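Major Capsid Protein VP1 (Chimpanzee polyomavirus Bob, PDB 6Y9I) forms the pentameric building blocks of the polyomavirus capsid shell and, as in related viruses, probably engages glycan receptors on host cells. Local coordinates at residues 25-30 and 41-46; 90-95 and 284-289; 130-135 and 216-221; 141-146 and 188-193; 255-260 and 277-282. All coordinates share one frame; numbering follows the deposited sequence.

Interaction 1. Residues 25-30 and 41-46. With MG (magnesium ion), chain F.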
# COMPACT_ATOMS: atom_id res chain seq x y z
N TYR A 25 28.43 1.55 -11.19
CA TYR A 25 27.41 2.60 -11.00
C TYR A 25 26.97 3.05 -12.37
O TYR A 25 27.85 3.12 -13.27
CB TYR A 25 27.97 3.80 -10.25
CG TYR A 25 27.81 3.72 -8.77
CD1 TYR A 25 26.55 3.79 -8.20
CD2 TYR A 25 28.91 3.58 -7.93
CE1 TYR A 25 26.39 3.74 -6.83
CE2 TYR A 25 28.75 3.52 -6.56
CZ TYR A 25 27.49 3.61 -6.01
OH TYR A 25 27.31 3.57 -4.65
N LEU A 26 25.67 3.28 -12.54
CA LEU A 26 25.15 4.10 -13.66
C LEU A 26 24.68 5.43 -13.07
O LEU A 26 23.80 5.44 -12.16
CB LEU A 26 24.03 3.38 -14.41
CG LEU A 26 24.46 2.10 -15.13
CD1 LEU A 26 23.26 1.40 -15.75
CD2 LEU A 26 25.50 2.41 -16.20
N GLU A 27 25.29 6.50 -13.55
CA GLU A 27 24.92 7.88 -13.15
C GLU A 27 23.63 8.22 -13.89
O GLU A 27 23.39 7.72 -15.00
CB GLU A 27 26.08 8.82 -13.42
CG GLU A 27 27.21 8.62 -12.42
CD GLU A 27 28.15 9.79 -12.22
OE1 GLU A 27 29.35 9.60 -12.48
OE2 GLU A 27 27.71 10.85 -11.73
N PRO A 28 22.76 9.08 -13.30
CA PRO A 28 21.47 9.39 -13.90
C PRO A 28 21.65 10.24 -15.17
O PRO A 28 22.58 11.05 -15.20
CB PRO A 28 20.74 10.18 -12.82
CG PRO A 28 21.85 10.80 -12.01
CD PRO A 28 23.00 9.80 -12.04
N ARG A 29 20.81 9.98 -16.17
CA ARG A 29 20.75 10.75 -17.44
C ARG A 29 19.38 11.41 -17.57
O ARG A 29 18.52 10.94 -18.37
CB ARG A 29 21.15 9.82 -18.60
CG ARG A 29 22.53 9.21 -18.41
CD ARG A 29 23.63 10.20 -18.60
NE ARG A 29 24.96 9.65 -18.37
CZ ARG A 29 25.75 9.95 -17.34
NH1 ARG A 29 25.34 10.73 -16.36
NH2 ARG A 29 26.95 9.43 -17.26
N MET A 30 19.16 12.49 -16.80
CA MET A 30 17.82 13.13 -16.67
C MET A 30 17.67 14.18 -17.78
O MET A 30 16.58 14.78 -17.89
CB MET A 30 17.64 13.79 -15.30
CG MET A 30 17.48 12.80 -14.16
SD MET A 30 16.07 11.68 -14.33
CE MET A 30 16.82 10.20 -15.00
N GLU A 41 25.46 23.12 -13.44
CA GLU A 41 24.85 23.30 -12.09
C GLU A 41 23.67 22.33 -11.92
O GLU A 41 23.34 22.02 -10.75
CB GLU A 41 24.35 24.73 -11.87
N TRP A 42 23.08 21.87 -13.02
CA TRP A 42 21.85 21.05 -13.00
C TRP A 42 22.13 19.61 -13.42
O TRP A 42 21.17 18.90 -13.73
CB TRP A 42 20.77 21.77 -13.81
CG TRP A 42 20.37 23.03 -13.12
CD1 TRP A 42 20.68 24.31 -13.48
CD2 TRP A 42 19.72 23.13 -11.85
NE1 TRP A 42 20.23 25.20 -12.54
CE2 TRP A 42 19.62 24.50 -11.53
CE3 TRP A 42 19.17 22.20 -10.96
CZ2 TRP A 42 18.97 24.96 -10.38
CZ3 TRP A 42 18.57 22.65 -9.80
CH2 TRP A 42 18.46 24.01 -9.52
N TYR A 43 23.40 19.17 -13.38
CA TYR A 43 23.75 17.76 -13.65
C TYR A 43 22.88 16.88 -12.73
O TYR A 43 22.79 17.14 -11.52
CB TYR A 43 25.24 17.53 -13.43
CG TYR A 43 25.66 16.10 -13.56
CD1 TYR A 43 25.39 15.39 -14.73
CD2 TYR A 43 26.30 15.45 -12.52
CE1 TYR A 43 25.76 14.07 -14.86
CE2 TYR A 43 26.68 14.12 -12.65
CZ TYR A 43 26.41 13.43 -13.82
OH TYR A 43 26.76 12.13 -13.96
N GLY A 44 22.25 15.85 -13.27
CA GLY A 44 21.42 14.95 -12.47
C GLY A 44 19.96 15.34 -12.45
O GLY A 44 19.14 14.60 -11.84
N TYR A 45 19.63 16.44 -13.14
CA TYR A 45 18.26 16.98 -13.31
C TYR A 45 18.01 17.13 -14.81
O TYR A 45 18.97 17.05 -15.62
CB TYR A 45 18.10 18.36 -12.64
CG TYR A 45 18.24 18.43 -11.14
CD1 TYR A 45 19.49 18.40 -10.52
CD2 TYR A 45 17.13 18.60 -10.34
CE1 TYR A 45 19.62 18.51 -9.15
CE2 TYR A 45 17.24 18.73 -8.97
CZ TYR A 45 18.49 18.69 -8.37
OH TYR A 45 18.58 18.77 -7.01
N SER A 46 16.74 17.29 -15.19
CA SER A 46 16.37 17.68 -16.56
C SER A 46 16.49 19.20 -16.67
O SER A 46 16.53 19.90 -15.61
CB SER A 46 14.98 17.23 -16.95
OG SER A 46 13.99 17.94 -16.23
MG MG F . 31.18 10.66 -11.19
O HOH W 1 29.63 12.63 -11.07
O HOH W 2 21.41 13.68 -15.41
O HOH W 3 32.77 11.98 -10.28
O HOH W 4 32.22 8.90 -11.76
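Tyr-43 and Glu-27 cross at about a right angle, the phenol OH reaching the carboxylate. Tyr-43 OH donates to Glu-27 OE2 at 2.7 Å, arriving from above the carboxylate plane, and accepts from Arg-29 NH1 at 3.1 Å, the oxygen lying in the guanidinium plane. Tyrosine suits the place because one hydroxyl can both donate and accept; Arg-29 uses its NE for a salt bridge to Asp-194. Van der Waals contact comes from Met-30, its CG 3.4 Å from Gly-44 O, and from Pro-28 CG near Gly-44 CA. Gly-44 is the third residue of a type II turn from Trp-42 to Tyr-45; at its positive phi (93°) a CB would jam against the carbonyl O of Tyr-43, so glycine fits. Glu-27 OE1 binds a magnesium ion at 2.5 Å, together with Leu-183 O of a second subunit and three waters, one of which also donates to Glu-27 OE2. This is a metal site at a subunit interface of the VP1 pentamer.

Interaction 2. Residues 90-95 and 284-289; sequences EAVSCK and TLRKRA
Glu-90 and Ala-91 pair with Arg-286 and Leu-285 as antiparallel neighbours in the beta sheet, until a classic bulge sets Val-92 and Ser-93 together against Thr-284 and shifts the register by one. Val-92 N bonds to Thr-284 O at 2.9 Å, and Thr-284 N bonds to Ser-93 O. The face of Glu-90 and Arg-286 carries a salt-bridge network. The glutamate chain is extended, with CG anti to the backbone N (chi1 -179°), and brings the carboxylate between Arg-286 and Arg-288. Each arginine grips it side-on: both NE atoms go to Glu-90 OE1, Arg-288 at 2.8 Å and Arg-286 at 2.9 Å, and both NH2 atoms to OE2, so each oxygen accepts from two donors on opposite faces of the carboxylate. Two cations on one acid would be expected to stabilise its charged form; Gly-245 N gives OE2 a further bond. Small Ala-91 suits the other face, where its CB lies 4.1 Å from Leu-285 CD2. Val-92 CG1 sits over one face of the guanidinium near its rim, 3.3 Å from Arg-286 NE. Beyond the bulge a water joins two hydroxyls, 2.7 Å from Ser-93 OG and 3.0 Å from Thr-284 OG1.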
# COMPACT_ATOMS: atom_id res chain seq x y z
N GLU A 90 27.21 -16.75 -17.19
CA GLU A 90 25.76 -16.75 -16.93
C GLU A 90 25.49 -15.86 -15.72
O GLU A 90 25.99 -16.19 -14.63
CB GLU A 90 25.29 -18.18 -16.68
CG GLU A 90 23.81 -18.33 -16.44
CD GLU A 90 23.44 -19.70 -15.91
OE1 GLU A 90 24.35 -20.55 -15.75
OE2 GLU A 90 22.23 -19.93 -15.64
N ALA A 91 24.76 -14.76 -15.90
CA ALA A 91 24.35 -13.88 -14.78
C ALA A 91 23.28 -14.59 -13.93
O ALA A 91 22.21 -14.97 -14.45
CB ALA A 91 23.90 -12.53 -15.29
N VAL A 92 23.56 -14.78 -12.64
CA VAL A 92 22.70 -15.61 -11.75
C VAL A 92 21.89 -14.71 -10.81
O VAL A 92 20.71 -15.01 -10.55
CB VAL A 92 23.51 -16.69 -11.00
CG1 VAL A 92 24.14 -17.68 -11.96
CG2 VAL A 92 24.57 -16.11 -10.08
N SER A 93 22.48 -13.63 -10.32
CA SER A 93 21.83 -12.80 -9.29
C SER A 93 22.50 -11.44 -9.26
O SER A 93 23.66 -11.29 -9.71
CB SER A 93 21.86 -13.48 -7.93
OG SER A 93 23.18 -13.52 -7.44
N CYS A 94 21.80 -10.45 -8.74
CA CYS A 94 22.43 -9.13 -8.57
C CYS A 94 21.92 -8.45 -7.30
O CYS A 94 20.79 -8.72 -6.88
CB CYS A 94 22.19 -8.28 -9.80
SG CYS A 94 20.47 -7.85 -10.05
N LYS A 95 22.76 -7.58 -6.74
CA LYS A 95 22.31 -6.59 -5.75
C LYS A 95 22.28 -5.26 -6.49
O LYS A 95 23.22 -4.96 -7.22
CB LYS A 95 23.22 -6.60 -4.53
CG LYS A 95 23.08 -7.86 -3.70
CD LYS A 95 23.63 -7.68 -2.32
CE LYS A 95 23.52 -8.93 -1.49
NZ LYS A 95 24.28 -8.75 -0.23
N THR A 284 26.54 -11.31 -9.82
CA THR A 284 27.27 -12.59 -9.63
C THR A 284 27.08 -13.44 -10.88
O THR A 284 25.92 -13.62 -11.34
CB THR A 284 26.78 -13.32 -8.37
OG1 THR A 284 26.99 -12.46 -7.26
CG2 THR A 284 27.53 -14.61 -8.14
N LEU A 285 28.18 -13.94 -11.44
CA LEU A 285 28.15 -14.76 -12.68
C LEU A 285 28.86 -16.09 -12.44
O LEU A 285 29.80 -16.15 -11.63
CB LEU A 285 28.82 -13.98 -13.80
CG LEU A 285 28.17 -12.62 -14.11
CD1 LEU A 285 29.03 -11.49 -13.56
CD2 LEU A 285 27.96 -12.45 -15.60
N ARG A 286 28.37 -17.13 -13.11
CA ARG A 286 29.01 -18.48 -13.09
C ARG A 286 29.24 -18.94 -14.53
O ARG A 286 28.56 -18.46 -15.47
CB ARG A 286 28.15 -19.47 -12.31
CG ARG A 286 26.85 -19.82 -12.99
CD ARG A 286 25.94 -20.72 -12.18
NE ARG A 286 24.67 -20.86 -12.87
CZ ARG A 286 23.54 -21.21 -12.28
NH1 ARG A 286 23.53 -21.55 -11.00
NH2 ARG A 286 22.42 -21.26 -12.99
N LYS A 287 30.20 -19.84 -14.70
CA LYS A 287 30.55 -20.42 -16.01
C LYS A 287 29.45 -21.42 -16.36
O LYS A 287 29.10 -22.23 -15.49
CB LYS A 287 31.93 -21.05 -15.96
CG LYS A 287 33.07 -20.07 -15.78
CD LYS A 287 34.38 -20.77 -15.66
CE LYS A 287 35.56 -19.84 -15.53
NZ LYS A 287 36.74 -20.61 -15.09
N ARG A 288 28.91 -21.31 -17.57
CA ARG A 288 27.91 -22.25 -18.14
C ARG A 288 28.48 -22.87 -19.42
O ARG A 288 28.98 -22.11 -20.31
CB ARG A 288 26.59 -21.52 -18.40
CG ARG A 288 25.54 -22.33 -19.15
CD ARG A 288 24.85 -23.40 -18.34
NE ARG A 288 23.94 -22.82 -17.37
CZ ARG A 288 22.86 -23.43 -16.90
NH1 ARG A 288 22.56 -24.66 -17.29
NH2 ARG A 288 22.07 -22.79 -16.05
N ALA A 289 28.40 -24.19 -19.54
CA ALA A 289 28.79 -24.90 -20.79
C ALA A 289 27.67 -24.70 -21.81
O ALA A 289 26.49 -24.72 -21.45
CB ALA A 289 29.07 -26.37 -20.52
O HOH W 5 24.36 -11.20 -6.67

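Interaction 3. Residues 130-135 and 216-221; sequences MNYHMF and GSFVGG
Tyr-132 and Phe-218 face each other as a non-hydrogen-bonded pair of two antiparallel strands, and both take the same first torsion. CG is anti to the backbone N in each (chi1 -179° in Tyr-132, 170° in Phe-218), yet the side chains cross at about a right angle. Phe-218 CD1 comes to the edge of the tyrosine ring, 4.0 Å from Tyr-132 CD2. The phenylalanine ring also passes near the backbone, its CD1 3.3 Å from Asn-131 O, while its CE1 meets Met-130 CB at 4.1 Å. Met-130 bends at chi2 and chi3, and this folding brings CE to Gly-221 O; an unbranched thioether chain can curl in this way. At the other end Met-134 CG lies beside Gly-216; Met-134 CA and Gly-216 CA are 4.0 Å apart, and the absence of a side chain fits the close approach.

On the face of Asn-131 and His-133 the polar groups pair with each other. His-133 NE2 donates to Asn-131 OD1 at 2.7 Å, nearly straight at 170° and in the ring plane, while ND1 bonds to Asp-259, so both imidazole nitrogens have partners. Between the strands, Asn-131 with Val-219 and His-133 with Ser-217 each form a pair of backbone hydrogen bonds. Residues 216-219 also pair with a strand of a third subunit, so the sheet runs on from this pair into a neighbouring subunit, as in VP1 pentamers.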
# COMPACT_ATOMS: atom_id res chain seq x y z
N MET A 130 6.26 12.07 -9.96
CA MET A 130 6.42 10.80 -10.70
C MET A 130 7.78 10.17 -10.39
O MET A 130 8.81 10.89 -10.32
CB MET A 130 6.21 10.94 -12.21
CG MET A 130 7.00 12.04 -12.83
SD MET A 130 5.90 13.01 -13.86
CE MET A 130 5.22 14.13 -12.65
N ASN A 131 7.72 8.87 -10.13
CA ASN A 131 8.83 7.96 -9.79
C ASN A 131 8.81 6.88 -10.85
O ASN A 131 7.72 6.26 -11.05
CB ASN A 131 8.68 7.42 -8.36
CG ASN A 131 9.48 8.21 -7.36
OD1 ASN A 131 10.49 7.71 -6.83
ND2 ASN A 131 9.08 9.46 -7.13
N TYR A 132 9.92 6.73 -11.58
CA TYR A 132 10.05 5.69 -12.62
C TYR A 132 11.39 5.03 -12.36
O TYR A 132 12.42 5.71 -12.37
CB TYR A 132 9.94 6.27 -14.03
CG TYR A 132 10.04 5.27 -15.15
CD1 TYR A 132 11.28 4.88 -15.65
CD2 TYR A 132 8.91 4.75 -15.76
CE1 TYR A 132 11.39 3.97 -16.69
CE2 TYR A 132 9.02 3.84 -16.80
CZ TYR A 132 10.26 3.45 -17.27
OH TYR A 132 10.39 2.55 -18.27
N HIS A 133 11.35 3.77 -12.01
CA HIS A 133 12.51 3.01 -11.53
C HIS A 133 12.56 1.72 -12.33
O HIS A 133 11.58 0.99 -12.37
CB HIS A 133 12.44 2.79 -10.01
CG HIS A 133 12.45 4.09 -9.25
ND1 HIS A 133 13.60 4.82 -9.09
CD2 HIS A 133 11.45 4.80 -8.68
CE1 HIS A 133 13.33 5.92 -8.40
NE2 HIS A 133 12.03 5.93 -8.14
N MET A 134 13.69 1.49 -12.98
CA MET A 134 13.88 0.26 -13.78
C MET A 134 15.36 -0.08 -13.70
O MET A 134 16.20 0.81 -13.63
CB MET A 134 13.44 0.44 -15.24
CG MET A 134 13.36 -0.89 -15.97
SD MET A 134 14.22 -0.96 -17.58
CE MET A 134 15.73 -0.08 -17.19
N PHE A 135 15.65 -1.35 -13.64
CA PHE A 135 17.03 -1.87 -13.79
C PHE A 135 16.89 -3.15 -14.62
O PHE A 135 15.80 -3.81 -14.62
CB PHE A 135 17.70 -2.00 -12.42
CG PHE A 135 17.26 -3.19 -11.62
CD1 PHE A 135 17.91 -4.40 -11.75
CD2 PHE A 135 16.21 -3.09 -10.71
CE1 PHE A 135 17.50 -5.50 -11.01
CE2 PHE A 135 15.81 -4.19 -9.96
CZ PHE A 135 16.46 -5.39 -10.11
N GLY A 216 10.72 -3.05 -13.32
CA GLY A 216 10.34 -1.63 -13.26
C GLY A 216 9.09 -1.38 -12.43
O GLY A 216 8.21 -2.27 -12.34
N SER A 217 9.00 -0.17 -11.90
CA SER A 217 7.79 0.35 -11.23
C SER A 217 7.65 1.80 -11.63
O SER A 217 8.65 2.48 -11.87
CB SER A 217 7.80 0.21 -9.72
OG SER A 217 8.87 0.97 -9.19
N PHE A 218 6.41 2.23 -11.71
CA PHE A 218 6.05 3.62 -12.02
C PHE A 218 4.97 4.01 -11.02
O PHE A 218 4.02 3.27 -10.87
CB PHE A 218 5.60 3.70 -13.47
CG PHE A 218 4.99 5.04 -13.79
CD1 PHE A 218 5.78 6.17 -13.76
CD2 PHE A 218 3.65 5.18 -14.06
CE1 PHE A 218 5.23 7.41 -14.02
CE2 PHE A 218 3.10 6.42 -14.31
CZ PHE A 218 3.90 7.53 -14.32
N VAL A 219 5.13 5.16 -10.38
CA VAL A 219 4.04 5.83 -9.63
C VAL A 219 3.98 7.25 -10.18
O VAL A 219 5.03 7.98 -10.08
CB VAL A 219 4.30 5.81 -8.12
CG1 VAL A 219 3.16 6.46 -7.35
CG2 VAL A 219 4.59 4.43 -7.60
N GLY A 220 2.83 7.60 -10.77
CA GLY A 220 2.68 8.86 -11.52
C GLY A 220 2.26 10.03 -10.64
O GLY A 220 2.31 9.93 -9.39
N GLY A 221 1.86 11.13 -11.28
CA GLY A 221 1.34 12.33 -10.61
C GLY A 221 2.46 13.31 -10.30
O GLY A 221 3.64 12.92 -10.29

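Interaction 4. Residues 141-146 and 188-193; sequences PLDLQG and KARLDK
Asp-143 and Arg-190 lie side by side, pointing the same way, on one face of an antiparallel strand pair. Arg-190 NE donates to Asp-143 OD1 at 2.8 Å with an N-H...O angle of 169°; the oxygen is in the guanidinium plane, but the nitrogen sits above the carboxylate plane. NH2 adds weak bonds to both carboxylate oxygens. Pro-141 O lies over the centre of the guanidinium, 3.6 Å from Arg-190 CZ, so the cation meets oxygen at its face as well as its edge. On the same side of the sheet Lys-188, turned at chi4 (-77°), brings NZ to Gln-145 OE1 at 3.0 Å, almost straight in line with the amide C=O.

The opposite face is apolar. Leu-144 CD1 packs 3.8 Å from Leu-191 CB, and Leu-142 CB faces the same Leu-191 CB at 4.0 Å. Backbone bonds from Leu-144 N to Ala-189 O and from Ala-189 N to Leu-144 O set the register, and a water joins Leu-142 N to Leu-191 O.

Further partners complete the polar ends. Glu-140 forms a salt bridge with Arg-190 NH2, Asp-205 does so with Lys-188 NZ, and Val-184 O accepts from Gln-145 NE2. Strand 202-204 flanks 142-146 on its other side. The chemistry is divided: leucines fill one face, while on the other the cationic chains are long enough to span the strand pair and, shared among several oxygen-bearing partners, should stay charged.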
# COMPACT_ATOMS: atom_id res chain seq x y z
N PRO A 141 22.43 -6.01 -25.34
CA PRO A 141 21.66 -4.80 -25.08
C PRO A 141 20.17 -5.05 -24.91
O PRO A 141 19.59 -5.99 -25.53
CB PRO A 141 21.94 -3.93 -26.33
CG PRO A 141 23.32 -4.39 -26.78
CD PRO A 141 23.25 -5.88 -26.56
N LEU A 142 19.55 -4.21 -24.10
CA LEU A 142 18.11 -4.31 -23.77
C LEU A 142 17.31 -3.92 -25.02
O LEU A 142 17.61 -2.86 -25.62
CB LEU A 142 17.78 -3.41 -22.58
CG LEU A 142 16.38 -3.61 -21.99
CD1 LEU A 142 16.32 -4.89 -21.17
CD2 LEU A 142 15.98 -2.38 -21.17
N ASP A 143 16.35 -4.75 -25.39
CA ASP A 143 15.36 -4.50 -26.46
C ASP A 143 14.35 -3.47 -25.96
O ASP A 143 13.78 -3.65 -24.84
CB ASP A 143 14.71 -5.81 -26.90
CG ASP A 143 15.72 -6.78 -27.51
OD1 ASP A 143 16.28 -6.44 -28.57
OD2 ASP A 143 15.91 -7.88 -26.94
N LEU A 144 14.13 -2.41 -26.74
CA LEU A 144 13.14 -1.35 -26.46
C LEU A 144 12.05 -1.32 -27.52
O LEU A 144 12.35 -1.51 -28.74
CB LEU A 144 13.83 0.01 -26.40
CG LEU A 144 15.01 0.14 -25.46
CD1 LEU A 144 15.76 1.43 -25.73
CD2 LEU A 144 14.55 0.06 -24.01
N GLN A 145 10.85 -0.99 -27.07
CA GLN A 145 9.68 -0.66 -27.91
C GLN A 145 9.32 0.82 -27.73
O GLN A 145 9.29 1.31 -26.58
CB GLN A 145 8.49 -1.53 -27.49
CG GLN A 145 7.15 -1.05 -28.05
CD GLN A 145 7.05 -1.36 -29.52
OE1 GLN A 145 7.41 -2.46 -29.94
NE2 GLN A 145 6.65 -0.36 -30.31
N GLY A 146 8.96 1.48 -28.83
CA GLY A 146 8.64 2.90 -28.88
C GLY A 146 7.17 3.14 -28.81
O GLY A 146 6.38 2.28 -29.21
N LYS A 188 11.20 -0.27 -32.87
CA LYS A 188 12.02 -1.14 -31.99
C LYS A 188 13.48 -0.71 -32.08
O LYS A 188 13.94 -0.30 -33.16
CB LYS A 188 11.82 -2.61 -32.37
CG LYS A 188 10.47 -3.18 -31.95
CD LYS A 188 10.33 -4.69 -32.10
CE LYS A 188 8.91 -5.16 -32.26
NZ LYS A 188 8.16 -5.18 -30.99
N ALA A 189 14.18 -0.76 -30.96
CA ALA A 189 15.60 -0.41 -30.90
C ALA A 189 16.26 -1.19 -29.76
O ALA A 189 15.56 -1.74 -28.90
CB ALA A 189 15.80 1.07 -30.74
N ARG A 190 17.57 -1.16 -29.76
CA ARG A 190 18.38 -1.76 -28.68
C ARG A 190 19.01 -0.63 -27.90
O ARG A 190 19.45 0.36 -28.51
CB ARG A 190 19.39 -2.71 -29.30
CG ARG A 190 18.75 -4.03 -29.69
CD ARG A 190 19.71 -5.18 -29.56
NE ARG A 190 19.02 -6.33 -29.05
CZ ARG A 190 19.60 -7.48 -28.78
NH1 ARG A 190 20.90 -7.63 -29.00
NH2 ARG A 190 18.86 -8.47 -28.31
N LEU A 191 19.07 -0.80 -26.59
CA LEU A 191 19.63 0.21 -25.67
C LEU A 191 21.15 0.06 -25.68
O LEU A 191 21.72 -0.64 -24.80
CB LEU A 191 19.02 -0.01 -24.28
CG LEU A 191 19.53 0.94 -23.21
CD1 LEU A 191 19.49 2.39 -23.67
CD2 LEU A 191 18.72 0.77 -21.94
N ASP A 192 21.77 0.68 -26.68
CA ASP A 192 23.20 0.51 -27.02
C ASP A 192 23.95 1.80 -26.71
O ASP A 192 25.16 1.81 -26.82
CB ASP A 192 23.34 0.08 -28.49
CG ASP A 192 22.68 1.00 -29.52
OD1 ASP A 192 22.17 2.10 -29.15
OD2 ASP A 192 22.65 0.60 -30.71
N LYS A 193 23.25 2.89 -26.37
CA LYS A 193 23.92 4.19 -26.05
C LYS A 193 23.32 4.74 -24.76
O LYS A 193 22.08 4.83 -24.67
CB LYS A 193 23.71 5.24 -27.16
CG LYS A 193 24.61 5.11 -28.38
CD LYS A 193 24.48 6.27 -29.36
O HOH W 6 21.22 -2.26 -22.71

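Interaction 5. Residues 255-260 and 277-282; sequences VSAADI and LPRYFK
Arg-279 reaches across to Asp-259 between the two strands of a beta hairpin, 252-265 and 272-291, whose short segments here are 8.8 Å apart at their axes and meet mainly through side chains. This is the interior of the VP1 beta-sandwich. From Arg-279 CB, which lies 3.6 Å from Asp-259 OD2, the chain runs out with CG anti to the backbone N (chi1 179°). Arg-279 CD then passes Ala-257 CB at 3.8 Å, where a small residue suits the arginine stem. A bend at chi3 (-73°) turns the head so that Arg-279 NE donates to Asp-259 OD2 at 2.9 Å and NH2 to OD1 at 2.8 Å. Both oxygens are met on their syn side, a side-on, two-point salt bridge pairing a buried cation with a buried acid. At the tip NH1 bonds to Thr-96 OG1, while His-133 ND1 bonds to Asp-259 OD1. Farther along, the flat ring of Phe-281 suits a CH-pi contact: Val-255 CB sits over its face, 3.9 Å from the centroid and 11° off the normal.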
# COMPACT_ATOMS: atom_id res chain seq x y z
N VAL A 255 24.18 -3.72 -18.38
CA VAL A 255 23.30 -3.21 -17.29
C VAL A 255 22.63 -1.94 -17.79
O VAL A 255 23.24 -1.19 -18.61
CB VAL A 255 24.03 -3.02 -15.94
CG1 VAL A 255 24.62 -4.34 -15.45
CG2 VAL A 255 25.14 -1.99 -16.02
N SER A 256 21.37 -1.77 -17.41
CA SER A 256 20.51 -0.66 -17.87
C SER A 256 19.75 -0.17 -16.66
O SER A 256 19.48 -1.00 -15.74
CB SER A 256 19.57 -1.08 -18.98
OG SER A 256 20.25 -1.83 -19.96
N ALA A 257 19.48 1.13 -16.61
CA ALA A 257 18.73 1.74 -15.49
C ALA A 257 18.02 3.01 -15.94
O ALA A 257 18.41 3.68 -16.92
CB ALA A 257 19.65 2.01 -14.33
N ALA A 258 16.96 3.33 -15.21
CA ALA A 258 16.28 4.64 -15.20
C ALA A 258 15.75 4.86 -13.78
O ALA A 258 15.08 3.97 -13.31
CB ALA A 258 15.18 4.66 -16.21
N ASP A 259 16.12 5.95 -13.13
CA ASP A 259 15.63 6.23 -11.77
C ASP A 259 15.24 7.69 -11.66
O ASP A 259 16.03 8.43 -11.09
CB ASP A 259 16.67 5.85 -10.73
CG ASP A 259 16.82 4.35 -10.65
OD1 ASP A 259 15.87 3.71 -10.14
OD2 ASP A 259 17.85 3.83 -11.17
N ILE A 260 14.04 8.03 -12.14
CA ILE A 260 13.42 9.35 -11.86
C ILE A 260 12.82 9.29 -10.45
O ILE A 260 11.92 8.47 -10.21
CB ILE A 260 12.36 9.69 -12.91
CG1 ILE A 260 12.96 9.73 -14.32
CG2 ILE A 260 11.68 11.01 -12.54
CD1 ILE A 260 11.93 9.97 -15.38
N LEU A 277 18.67 9.70 -9.50
CA LEU A 277 19.77 9.27 -8.62
C LEU A 277 20.57 8.17 -9.30
O LEU A 277 20.06 7.44 -10.15
CB LEU A 277 19.22 8.82 -7.26
CG LEU A 277 18.62 9.94 -6.42
CD1 LEU A 277 17.96 9.41 -5.15
CD2 LEU A 277 19.68 10.96 -6.07
N PRO A 278 21.86 8.04 -8.95
CA PRO A 278 22.69 6.95 -9.44
C PRO A 278 22.24 5.60 -8.89
O PRO A 278 21.71 5.53 -7.75
CB PRO A 278 24.10 7.29 -8.94
CG PRO A 278 23.92 8.30 -7.82
CD PRO A 278 22.57 8.94 -8.02
N ARG A 279 22.47 4.56 -9.68
CA ARG A 279 22.13 3.16 -9.36
C ARG A 279 23.42 2.32 -9.33
O ARG A 279 24.24 2.34 -10.29
CB ARG A 279 21.10 2.57 -10.33
CG ARG A 279 20.77 1.11 -10.02
CD ARG A 279 19.64 0.55 -10.86
NE ARG A 279 18.32 1.07 -10.47
CZ ARG A 279 17.60 0.62 -9.46
NH1 ARG A 279 18.04 -0.38 -8.71
NH2 ARG A 279 16.41 1.14 -9.23
N TYR A 280 23.62 1.61 -8.24
CA TYR A 280 24.70 0.61 -8.10
C TYR A 280 24.21 -0.76 -8.55
O TYR A 280 23.06 -1.15 -8.23
CB TYR A 280 25.12 0.56 -6.64
CG TYR A 280 26.09 -0.54 -6.34
CD1 TYR A 280 27.45 -0.38 -6.56
CD2 TYR A 280 25.63 -1.71 -5.79
CE1 TYR A 280 28.33 -1.41 -6.27
CE2 TYR A 280 26.50 -2.74 -5.47
CZ TYR A 280 27.85 -2.56 -5.69
OH TYR A 280 28.65 -3.60 -5.37
N PHE A 281 25.12 -1.56 -9.10
CA PHE A 281 24.89 -2.97 -9.47
C PHE A 281 26.06 -3.82 -8.98
O PHE A 281 27.24 -3.44 -9.21
CB PHE A 281 24.85 -3.15 -10.99
CG PHE A 281 23.70 -2.50 -11.71
CD1 PHE A 281 23.71 -1.14 -11.97
CD2 PHE A 281 22.65 -3.27 -12.19
CE1 PHE A 281 22.67 -0.56 -12.67
CE2 PHE A 281 21.62 -2.68 -12.91
CZ PHE A 281 21.64 -1.33 -13.14
N LYS A 282 25.75 -4.94 -8.35
CA LYS A 282 26.73 -6.04 -8.14
C LYS A 282 26.09 -7.28 -8.73
O LYS A 282 25.01 -7.69 -8.24
CB LYS A 282 27.06 -6.22 -6.66
CG LYS A 282 28.08 -7.30 -6.36
CD LYS A 282 28.11 -7.72 -4.89
CE LYS A 282 27.88 -6.59 -3.90
NZ LYS A 282 28.26 -6.99 -2.52
O HOH W 7 19.73 5.54 -12.11

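In the fold
Interaction 5 lies nearest the centre of the chain and touches the other four. It meets interaction 3 through the backbone, Tyr-132 O lying 2.8 Å from Ile-260 N. Leu-26 N lies 2.8 Å from Arg-279 O, tying interaction 1 to it, and Lys-95 N lies 2.7 Å from Lys-282 O, tying in interaction 2. Interactions 1, 2, 3 and 5 thus all reach the same antiparallel sheet. Interaction 4 belongs to a separate small sheet and packs on interaction 5 through Leu-191 and Ser-256. Magnesium is bound directly in interaction 1, whereas in interaction 4 the side chain of Gln-145 is about 8 Å from a bound magnesium ion.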